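Side-chain contacts in epoxyqueuosine reductase (Streptococcus thermophilus, PDB 5D6S), which belongs to the QueG family of reductases, binds a cobalamin and iron/sulfur clusters, and ends in a helical C-terminal region: residues I327-N331 and L332-N336; I338-L341 and M342-D346; K367-E370 and G371-D374; A388-E391 and L392-K396. All blocks are in the same frame, centred on the assembly; numbering follows the deposited sequence.

Contact 1: residues I327-N331 and L332-N336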
loop_
_atom_site.group_PDB
_atom_site.type_symbol
_atom_site.label_atom_id
_atom_site.label_comp_id
_atom_site.label_asym_id
_atom_site.label_seq_id
_atom_site.Cartn_x
_atom_site.Cartn_y
_atom_site.Cartn_z
ATOM N N ILE A 327 10.828 -9.039 -11.348
ATOM C CA ILE A 327 9.603 -9.322 -12.048
ATOM C C ILE A 327 9.297 -8.241 -13.086
ATOM O O ILE A 327 8.838 -8.551 -14.195
ATOM C CB ILE A 327 8.454 -9.522 -11.079
ATOM C CG1 ILE A 327 8.696 -10.817 -10.285
ATOM C CG2 ILE A 327 7.137 -9.617 -11.831
ATOM C CD1 ILE A 327 7.846 -10.975 -9.034
ATOM N N ALA A 328 9.505 -6.987 -12.722
ATOM C CA ALA A 328 9.247 -5.882 -13.641
ATOM C C ALA A 328 10.128 -6.035 -14.861
ATOM O O ALA A 328 9.647 -6.000 -15.999
ATOM C CB ALA A 328 9.535 -4.548 -12.960
ATOM N N LEU A 329 11.426 -6.232 -14.623
ATOM C CA LEU A 329 12.361 -6.469 -15.724
ATOM C C LEU A 329 11.921 -7.624 -16.637
ATOM O O LEU A 329 12.076 -7.539 -17.854
ATOM C CB LEU A 329 13.752 -6.747 -15.192
ATOM C CG LEU A 329 14.385 -5.506 -14.624
ATOM C CD1 LEU A 329 15.668 -5.894 -13.897
ATOM C CD2 LEU A 329 14.671 -4.486 -15.704
ATOM N N ALA A 330 11.373 -8.690 -16.058
ATOM C CA ALA A 330 10.875 -9.762 -16.882
ATOM C C ALA A 330 9.638 -9.312 -17.691
ATOM O O ALA A 330 9.511 -9.610 -18.866
ATOM C CB ALA A 330 10.556 -10.964 -16.023
ATOM N N ASN A 331 8.732 -8.583 -17.048
ATOM C CA ASN A 331 7.563 -8.036 -17.734
ATOM C C ASN A 331 7.883 -7.040 -18.852
ATOM O O ASN A 331 7.128 -6.929 -19.814
ATOM C CB ASN A 331 6.618 -7.384 -16.724
ATOM C CG ASN A 331 5.867 -8.412 -15.923
ATOM O OD1 ASN A 331 5.787 -9.595 -16.328
ATOM N ND2 ASN A 331 5.325 -8.000 -14.782
ATOM N N LEU A 332 9.008 -6.340 -18.740
ATOM C CA LEU A 332 9.516 -5.523 -19.828
ATOM C C LEU A 332 10.352 -6.274 -20.876
ATOM O O LEU A 332 10.826 -5.638 -21.821
ATOM C CB LEU A 332 10.365 -4.385 -19.273
ATOM C CG LEU A 332 9.601 -3.423 -18.376
ATOM C CD1 LEU A 332 10.570 -2.566 -17.588
ATOM C CD2 LEU A 332 8.662 -2.559 -19.206
ATOM N N HIS A 333 10.544 -7.592 -20.732
ATOM C CA HIS A 333 11.411 -8.366 -21.652
ATOM C C HIS A 333 12.811 -7.762 -21.864
ATOM O O HIS A 333 13.362 -7.820 -22.974
ATOM C CB HIS A 333 10.715 -8.518 -22.995
ATOM C CG HIS A 333 9.307 -8.980 -22.869
ATOM N ND1 HIS A 333 8.985 -10.292 -22.599
ATOM C CD2 HIS A 333 8.135 -8.307 -22.938
ATOM C CE1 HIS A 333 7.673 -10.407 -22.502
ATOM N NE2 HIS A 333 7.135 -9.219 -22.707
ATOM N N ASP A 334 13.370 -7.168 -20.806
ATOM C CA ASP A 334 14.576 -6.339 -20.918
ATOM C C ASP A 334 15.811 -7.185 -21.109
ATOM O O ASP A 334 16.349 -7.719 -20.141
ATOM C CB ASP A 334 14.755 -5.457 -19.677
ATOM C CG ASP A 334 15.875 -4.431 -19.834
ATOM O OD1 ASP A 334 16.467 -4.345 -20.947
ATOM O OD2 ASP A 334 16.122 -3.672 -18.858
ATOM N N ARG A 335 16.287 -7.263 -22.349
ATOM C CA ARG A 335 17.512 -8.015 -22.652
ATOM C C ARG A 335 18.726 -7.493 -21.880
ATOM O O ARG A 335 19.666 -8.235 -21.640
ATOM C CB ARG A 335 17.822 -8.016 -24.147
ATOM C CG ARG A 335 16.831 -8.809 -24.987
ATOM C CD ARG A 335 17.349 -9.002 -26.408
ATOM N NE ARG A 335 18.526 -9.877 -26.457
ATOM C CZ ARG A 335 18.483 -11.207 -26.373
ATOM N NH1 ARG A 335 17.315 -11.848 -26.225
ATOM N NH2 ARG A 335 19.614 -11.897 -26.435
ATOM N N ASN A 336 18.684 -6.249 -21.435
ATOM C CA ASN A 336 19.821 -5.690 -20.674
ATOM C C ASN A 336 19.957 -6.207 -19.255
ATOM O O ASN A 336 20.987 -5.999 -18.596
ATOM C CB ASN A 336 19.780 -4.163 -20.650
ATOM C CG ASN A 336 19.946 -3.563 -22.025
ATOM O OD1 ASN A 336 20.457 -4.191 -22.949
ATOM N ND2 ASN A 336 19.462 -2.353 -22.181
#
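H333 breaks the helix beside A330 by taking a positive phi (51°), and two backbone bonds reach back into the last turn to make a Schellman motif. D334 N donates to L329 O over 3.2 Å in a nearly straight line (178°), while H333 N reaches A330 O at 2.9 Å from well above the carbonyl plane. The last ordinary helical bond, L332 N to A328 O at 2.8 Å, precedes the motif. Three successive carbonyls at the C-terminal end of helix 318-331 are thus satisfied by the chain that leaves it.

The side chains follow the turn. The imidazole of H333 lies with one face above A330 O, which sits toward the ring's rim, 3.8 Å from ND1. D334 has CG opposite its own nitrogen (chi1 -172°), and its carboxylate lies alongside L329, with OD2 3.6 Å from CD2. Its other oxygen, OD1, accepts N336 N at 3.0 Å from above the carboxylate plane; this makes an Asx turn at the start of the link to helix 338-347. L332 lies back along the last turn, its CG 3.5 Å from A328 O.

N331 ND2 donates to the carbonyls of R253, on helix 250-255, and K257 just beyond it; the N331 side chain is about 14 Å from an iron/sulfur cluster. Helix 293-296 receives A328, L329 and L332, whereas I327 and A330 pack against W359 of helix 351-364, so both helices meet this end of helix 318-331.

Contact 2: residues I338-L341 and M342-D346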
loop_
_atom_site.group_PDB
_atom_site.type_symbol
_atom_site.label_atom_id
_atom_site.label_comp_id
_atom_site.label_asym_id
_atom_site.label_seq_id
_atom_site.Cartn_x
_atom_site.Cartn_y
_atom_site.Cartn_z
ATOM N N ILE A 338 19.858 -9.452 -18.562
ATOM C CA ILE A 338 20.210 -10.867 -18.596
ATOM C C ILE A 338 21.472 -11.088 -17.769
ATOM O O ILE A 338 21.520 -11.994 -16.950
ATOM C CB ILE A 338 20.342 -11.387 -20.034
ATOM C CG1 ILE A 338 18.953 -11.431 -20.692
ATOM C CG2 ILE A 338 20.940 -12.774 -20.084
ATOM C CD1 ILE A 338 18.956 -11.676 -22.194
ATOM N N VAL A 339 22.488 -10.269 -17.978
ATOM C CA VAL A 339 23.769 -10.549 -17.350
ATOM C C VAL A 339 23.629 -10.385 -15.827
ATOM O O VAL A 339 24.232 -11.133 -15.031
ATOM C CB VAL A 339 24.979 -9.802 -17.977
ATOM C CG1 VAL A 339 24.566 -8.639 -18.854
ATOM C CG2 VAL A 339 25.970 -9.349 -16.909
ATOM N N LYS A 340 22.814 -9.430 -15.415
ATOM C CA LYS A 340 22.558 -9.252 -13.983
ATOM C C LYS A 340 21.802 -10.426 -13.357
ATOM O O LYS A 340 22.060 -10.846 -12.230
ATOM C CB LYS A 340 21.778 -7.960 -13.745
ATOM C CG LYS A 340 21.502 -7.663 -12.281
ATOM C CD LYS A 340 22.748 -7.667 -11.441
ATOM C CE LYS A 340 22.437 -7.294 -9.995
ATOM N NZ LYS A 340 23.669 -7.283 -9.165
ATOM N N LEU A 341 20.820 -10.915 -14.074
ATOM C CA LEU A 341 20.060 -12.050 -13.599
ATOM C C LEU A 341 21.001 -13.248 -13.448
ATOM O O LEU A 341 20.856 -14.048 -12.541
ATOM C CB LEU A 341 18.900 -12.334 -14.571
ATOM C CG LEU A 341 17.859 -11.202 -14.642
ATOM C CD1 LEU A 341 16.963 -11.334 -15.841
ATOM C CD2 LEU A 341 16.998 -11.151 -13.393
ATOM N N MET A 342 21.969 -13.366 -14.347
ATOM C CA MET A 342 22.859 -14.503 -14.325
ATOM C C MET A 342 23.728 -14.387 -13.099
ATOM O O MET A 342 24.036 -15.382 -12.473
ATOM C CB MET A 342 23.673 -14.609 -15.616
ATOM C CG MET A 342 23.004 -15.372 -16.754
ATOM S SD MET A 342 23.744 -15.018 -18.394
ATOM C CE MET A 342 24.073 -16.709 -18.919
ATOM N N GLU A 343 24.103 -13.171 -12.734
ATOM C CA GLU A 343 24.941 -12.914 -11.554
ATOM C C GLU A 343 24.197 -13.274 -10.269
ATOM O O GLU A 343 24.758 -13.915 -9.366
ATOM C CB GLU A 343 25.418 -11.455 -11.495
ATOM C CG GLU A 343 26.504 -11.131 -12.523
ATOM C CD GLU A 343 26.790 -9.629 -12.704
ATOM O OE1 GLU A 343 26.453 -8.832 -11.797
ATOM O OE2 GLU A 343 27.344 -9.261 -13.774
ATOM N N ILE A 344 22.936 -12.855 -10.185
ATOM C CA ILE A 344 22.115 -13.184 -9.034
ATOM C C ILE A 344 22.044 -14.707 -8.863
ATOM O O ILE A 344 22.240 -15.239 -7.782
ATOM C CB ILE A 344 20.704 -12.601 -9.213
ATOM C CG1 ILE A 344 20.739 -11.114 -8.989
ATOM C CG2 ILE A 344 19.712 -13.226 -8.237
ATOM C CD1 ILE A 344 19.533 -10.409 -9.538
ATOM N N ILE A 345 21.748 -15.395 -9.960
ATOM C CA ILE A 345 21.581 -16.843 -9.946
ATOM C C ILE A 345 22.869 -17.591 -9.551
ATOM O O ILE A 345 22.799 -18.579 -8.850
ATOM C CB ILE A 345 21.105 -17.361 -11.312
ATOM C CG1 ILE A 345 19.690 -16.875 -11.625
ATOM C CG2 ILE A 345 21.165 -18.880 -11.347
ATOM C CD1 ILE A 345 19.293 -17.084 -13.073
ATOM N N ASP A 346 24.014 -17.151 -10.042
ATOM C CA ASP A 346 25.250 -17.890 -9.802
ATOM C C ASP A 346 25.753 -17.633 -8.382
ATOM O O ASP A 346 26.127 -18.564 -7.677
ATOM C CB ASP A 346 26.232 -17.697 -10.972
ATOM C CG ASP A 346 25.670 -18.380 -12.312
ATOM O OD1 ASP A 346 25.602 -19.650 -12.334
ATOM O OD2 ASP A 346 25.261 -17.677 -13.310
#
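E343 carries its CG opposite its own carbonyl carbon (chi1 -73°) and runs extended back over the preceding turn, whereas K340 leaves with CG opposite its nitrogen and then bends at chi2 (54°). The two side chains therefore cross at about a right angle. At the crossing, K340 CD passes 3.9 Å from E343 OE1, and K340 NZ stays 4.1 Å from the same oxygen, too far for a salt bridge though probably close enough for some attraction. The ammonium group is instead paired with E298. The other oxygen of the glutamate, OE2, lies beside V339 CG2 at 3.4 Å, the two side chains pointing the same way.

These are neighbours along the amphipathic helix 338-347, where regular i to i+4 bonds such as I344 N to K340 O (3.0 Å, 166°) fix the spacing. On another flank I338 and M342 run side by side, CG2 4.0 Å from SD, and M342 also reaches Y375 of helix 370-377. I344 lays CG1 3.5 Å from K340 O. L341 and I345 form the buried side: both meet helix 351-364, while L341 and I344 touch I326 on helix 318-331.

Contact 3: residues K367-E370 and G371-D374. Unlike the reference sequence in segment 371-374: G371 (reference Ala).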
loop_
_atom_site.group_PDB
_atom_site.type_symbol
_atom_site.label_atom_id
_atom_site.label_comp_id
_atom_site.label_asym_id
_atom_site.label_seq_id
_atom_site.Cartn_x
_atom_site.Cartn_y
_atom_site.Cartn_z
ATOM N N LYS A 367 13.854 -16.366 -27.860
ATOM C CA LYS A 367 14.390 -17.412 -28.738
ATOM C C LYS A 367 15.805 -17.811 -28.309
ATOM O O LYS A 367 16.802 -17.301 -28.829
ATOM C CB LYS A 367 14.370 -16.976 -30.207
ATOM C CG LYS A 367 12.963 -16.835 -30.762
ATOM C CD LYS A 367 12.874 -17.078 -32.262
ATOM C CE LYS A 367 11.423 -17.300 -32.665
ATOM N NZ LYS A 367 11.295 -17.625 -34.108
ATOM N N PRO A 368 15.896 -18.750 -27.373
ATOM C CA PRO A 368 17.206 -19.034 -26.806
ATOM C C PRO A 368 18.151 -19.705 -27.777
ATOM O O PRO A 368 17.807 -20.715 -28.365
ATOM C CB PRO A 368 16.889 -20.008 -25.649
ATOM C CG PRO A 368 15.493 -20.463 -25.881
ATOM C CD PRO A 368 14.806 -19.368 -26.600
ATOM N N ASP A 369 19.351 -19.165 -27.891
ATOM C CA ASP A 369 20.437 -19.830 -28.615
ATOM C C ASP A 369 20.865 -21.116 -27.888
ATOM O O ASP A 369 20.443 -21.378 -26.763
ATOM C CB ASP A 369 21.641 -18.877 -28.812
ATOM C CG ASP A 369 22.335 -18.486 -27.489
ATOM O OD1 ASP A 369 21.640 -18.024 -26.554
ATOM O OD2 ASP A 369 23.575 -18.598 -27.386
ATOM N N GLU A 370 21.723 -21.900 -28.536
ATOM C CA GLU A 370 22.232 -23.142 -27.959
ATOM C C GLU A 370 23.074 -22.852 -26.723
ATOM O O GLU A 370 23.086 -23.627 -25.760
ATOM C CB GLU A 370 23.021 -23.936 -29.020
ATOM C CG GLU A 370 23.353 -25.386 -28.659
ATOM C CD GLU A 370 22.127 -26.293 -28.481
ATOM O OE1 GLU A 370 21.079 -26.059 -29.139
ATOM O OE2 GLU A 370 22.216 -27.259 -27.688
ATOM N N GLY A 371 23.783 -21.727 -26.722
ATOM C CA GLY A 371 24.595 -21.375 -25.540
ATOM C C GLY A 371 23.753 -21.207 -24.277
ATOM O O GLY A 371 24.177 -21.553 -23.159
ATOM N N MET A 372 22.597 -20.573 -24.469
ATOM C CA MET A 372 21.692 -20.293 -23.380
ATOM C C MET A 372 21.042 -21.570 -22.915
ATOM O O MET A 372 20.923 -21.786 -21.694
ATOM C CB MET A 372 20.628 -19.274 -23.784
ATOM C CG MET A 372 19.697 -18.859 -22.638
ATOM S SD MET A 372 20.401 -17.871 -21.281
ATOM C CE MET A 372 20.987 -16.452 -22.213
ATOM N N LEU A 373 20.660 -22.428 -23.856
ATOM C CA LEU A 373 20.109 -23.735 -23.470
ATOM C C LEU A 373 21.114 -24.527 -22.624
ATOM O O LEU A 373 20.752 -25.129 -21.624
ATOM C CB LEU A 373 19.680 -24.551 -24.680
ATOM C CG LEU A 373 18.557 -23.925 -25.518
ATOM C CD1 LEU A 373 18.329 -24.721 -26.785
ATOM C CD2 LEU A 373 17.264 -23.824 -24.720
ATOM N N ASP A 374 22.390 -24.465 -22.983
ATOM C CA ASP A 374 23.422 -25.131 -22.184
ATOM C C ASP A 374 23.564 -24.472 -20.790
ATOM O O ASP A 374 23.750 -25.168 -19.790
ATOM C CB ASP A 374 24.775 -25.170 -22.923
ATOM C CG ASP A 374 24.743 -26.031 -24.215
ATOM O OD1 ASP A 374 23.652 -26.524 -24.604
ATOM O OD2 ASP A 374 25.824 -26.210 -24.844
#
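The carboxylate of D369 meets the first amides of the helix, OD2 lying 3.2 Å from G371 N and OD1 3.4 Å from M372 N. Both are weak, poorly aligned bonds, but each oxygen serves a different N-H, so the group spans the end of the helix as an N-cap. CG stands between the backbone nitrogen and the carbonyl carbon (chi1 66°), which turns the acid back toward these amides, with OD1 also beside M372 CB. The carbonyl of the same residue starts the regular pattern, accepting L373 N at 3.1 Å and 164°.

One residue before the cap, the ring of P368 crosses L373, CB 3.9 Å from CD2. This pairing of N' with N4 is a hydrophobic staple, here across the start of helix 370-377; M372 CB lies 4.2 Å from P368 CB. Further out, E370 and D374 set their carboxylates nearly perpendicular (82°), OE2 3.5 Å from OD1. Any repulsion between the two acids is probably eased by R377, which forms a salt bridge with D374 and a long, weak ion pair with E370. W397, near the C terminus, packs on P368, M372 and L373.

Contact 4: residues A388-E391 and L392-K396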
loop_
_atom_site.group_PDB
_atom_site.type_symbol
_atom_site.label_atom_id
_atom_site.label_comp_id
_atom_site.label_asym_id
_atom_site.label_seq_id
_atom_site.Cartn_x
_atom_site.Cartn_y
_atom_site.Cartn_z
ATOM N N ALA A 388 11.790 -25.720 -8.769
ATOM C CA ALA A 388 10.488 -25.627 -9.385
ATOM C C ALA A 388 10.468 -24.693 -10.591
ATOM O O ALA A 388 9.938 -25.048 -11.651
ATOM C CB ALA A 388 9.471 -25.189 -8.356
ATOM N N GLU A 389 11.029 -23.502 -10.440
ATOM C CA GLU A 389 11.036 -22.514 -11.534
ATOM C C GLU A 389 11.897 -23.008 -12.677
ATOM O O GLU A 389 11.564 -22.815 -13.839
ATOM C CB GLU A 389 11.547 -21.132 -11.055
ATOM C CG GLU A 389 10.695 -20.454 -9.993
ATOM C CD GLU A 389 9.261 -20.200 -10.434
ATOM O OE1 GLU A 389 8.345 -20.320 -9.589
ATOM O OE2 GLU A 389 9.023 -19.903 -11.632
ATOM N N TRP A 390 13.001 -23.650 -12.330
ATOM C CA TRP A 390 13.912 -24.211 -13.310
ATOM C C TRP A 390 13.238 -25.277 -14.162
ATOM O O TRP A 390 13.381 -25.268 -15.385
ATOM C CB TRP A 390 15.125 -24.807 -12.595
ATOM C CG TRP A 390 16.112 -25.505 -13.463
ATOM C CD1 TRP A 390 16.956 -24.935 -14.354
ATOM C CD2 TRP A 390 16.386 -26.902 -13.487
ATOM N NE1 TRP A 390 17.753 -25.889 -14.934
ATOM C CE2 TRP A 390 17.420 -27.106 -14.419
ATOM C CE3 TRP A 390 15.858 -27.999 -12.810
ATOM C CZ2 TRP A 390 17.928 -28.352 -14.696
ATOM C CZ3 TRP A 390 16.373 -29.256 -13.083
ATOM C CH2 TRP A 390 17.396 -29.420 -14.010
ATOM N N GLU A 391 12.544 -26.210 -13.524
ATOM C CA GLU A 391 11.808 -27.244 -14.265
ATOM C C GLU A 391 10.864 -26.631 -15.294
ATOM O O GLU A 391 10.730 -27.134 -16.389
ATOM C CB GLU A 391 11.015 -28.134 -13.317
ATOM C CG GLU A 391 11.878 -29.112 -12.569
ATOM C CD GLU A 391 11.129 -29.836 -11.456
ATOM O OE1 GLU A 391 9.874 -29.842 -11.486
ATOM O OE2 GLU A 391 11.811 -30.399 -10.552
ATOM N N LEU A 392 10.201 -25.552 -14.919
ATOM C CA LEU A 392 9.265 -24.902 -15.826
ATOM C C LEU A 392 9.951 -24.279 -17.027
ATOM O O LEU A 392 9.418 -24.339 -18.133
ATOM C CB LEU A 392 8.443 -23.831 -15.090
ATOM C CG LEU A 392 7.259 -24.382 -14.286
ATOM C CD1 LEU A 392 6.802 -23.409 -13.206
ATOM C CD2 LEU A 392 6.098 -24.717 -15.206
ATOM N N VAL A 393 11.101 -23.634 -16.818
ATOM C CA VAL A 393 11.811 -22.996 -17.938
ATOM C C VAL A 393 12.322 -24.091 -18.847
ATOM O O VAL A 393 12.084 -24.082 -20.034
ATOM C CB VAL A 393 12.958 -22.076 -17.472
ATOM C CG1 VAL A 393 13.801 -21.669 -18.647
ATOM C CG2 VAL A 393 12.404 -20.833 -16.781
ATOM N N CYS A 394 13.004 -25.062 -18.262
ATOM C CA CYS A 394 13.399 -26.223 -18.994
ATOM C C CYS A 394 12.249 -26.755 -19.863
ATOM O O CYS A 394 12.390 -26.895 -21.075
ATOM C CB CYS A 394 13.930 -27.273 -18.040
ATOM S SG CYS A 394 15.583 -26.864 -17.421
ATOM N N ALA A 395 11.101 -27.024 -19.266
ATOM C CA ALA A 395 9.971 -27.561 -20.027
ATOM C C ALA A 395 9.550 -26.632 -21.152
ATOM O O ALA A 395 9.234 -27.078 -22.254
ATOM C CB ALA A 395 8.785 -27.828 -19.120
ATOM N N LYS A 396 9.509 -25.343 -20.862
ATOM C CA LYS A 396 9.162 -24.340 -21.863
ATOM C C LYS A 396 10.186 -24.321 -23.021
ATOM O O LYS A 396 9.851 -23.992 -24.138
ATOM C CB LYS A 396 9.080 -22.983 -21.176
ATOM C CG LYS A 396 8.914 -21.786 -22.086
ATOM C CD LYS A 396 8.790 -20.537 -21.235
ATOM C CE LYS A 396 8.499 -19.317 -22.087
ATOM N NZ LYS A 396 7.964 -18.239 -21.219
#
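The indole of W390 takes the sulfur of C394 over one face. SG stands 3.6 Å from the centroid of the five-membered ring and 21° off its normal, displaced toward the NE1 and CE2 side of the rim; SG to CE2 is 3.5 Å. The N-H at the edge is used elsewhere, NE1 donating to the carbonyl of M376, while L379 and P381 also touch the side chain.

A single turn of helix 384-396 brings the pair together. W390 directs its CG opposite the backbone nitrogen (chi1 176°), which leans the ring along the helix toward the later residue, and C394 N bonds to W390 O at 2.9 Å (164°). On a different side of the helix, E389 meets L392 loosely, OE2 4.4 Å from CD1, and L392 N makes a weak bond of 3.3 Å to A388 O. E389 is buried against A355 and W359 of helix 351-364, with R253 as its salt-bridge partner.

With the indole N-H directed to M376 O, SG over the face is probably held by dispersion and the ring's pi cloud, while the arginine probably keeps the buried E389 ionised.

From the N terminus onward the four contacts come in series, each confined to adjoining residues; none closes a long loop, and none nests within or crosses another. Contact 1 ends helix 318-331, and contact 2 follows directly on helix 338-347, their centres 13 Å apart. After helix 351-364 the chain reaches contact 3 at the start of helix 370-377, then contact 4 on helix 384-396. The one direct touch between contacts is I338 CG2 of contact 2 to M372 CE of contact 3, at 4.3 Å. Contacts 1 and 4 do not touch, yet R253 and W359 reach both, joining the first and last of these helices through shared partners.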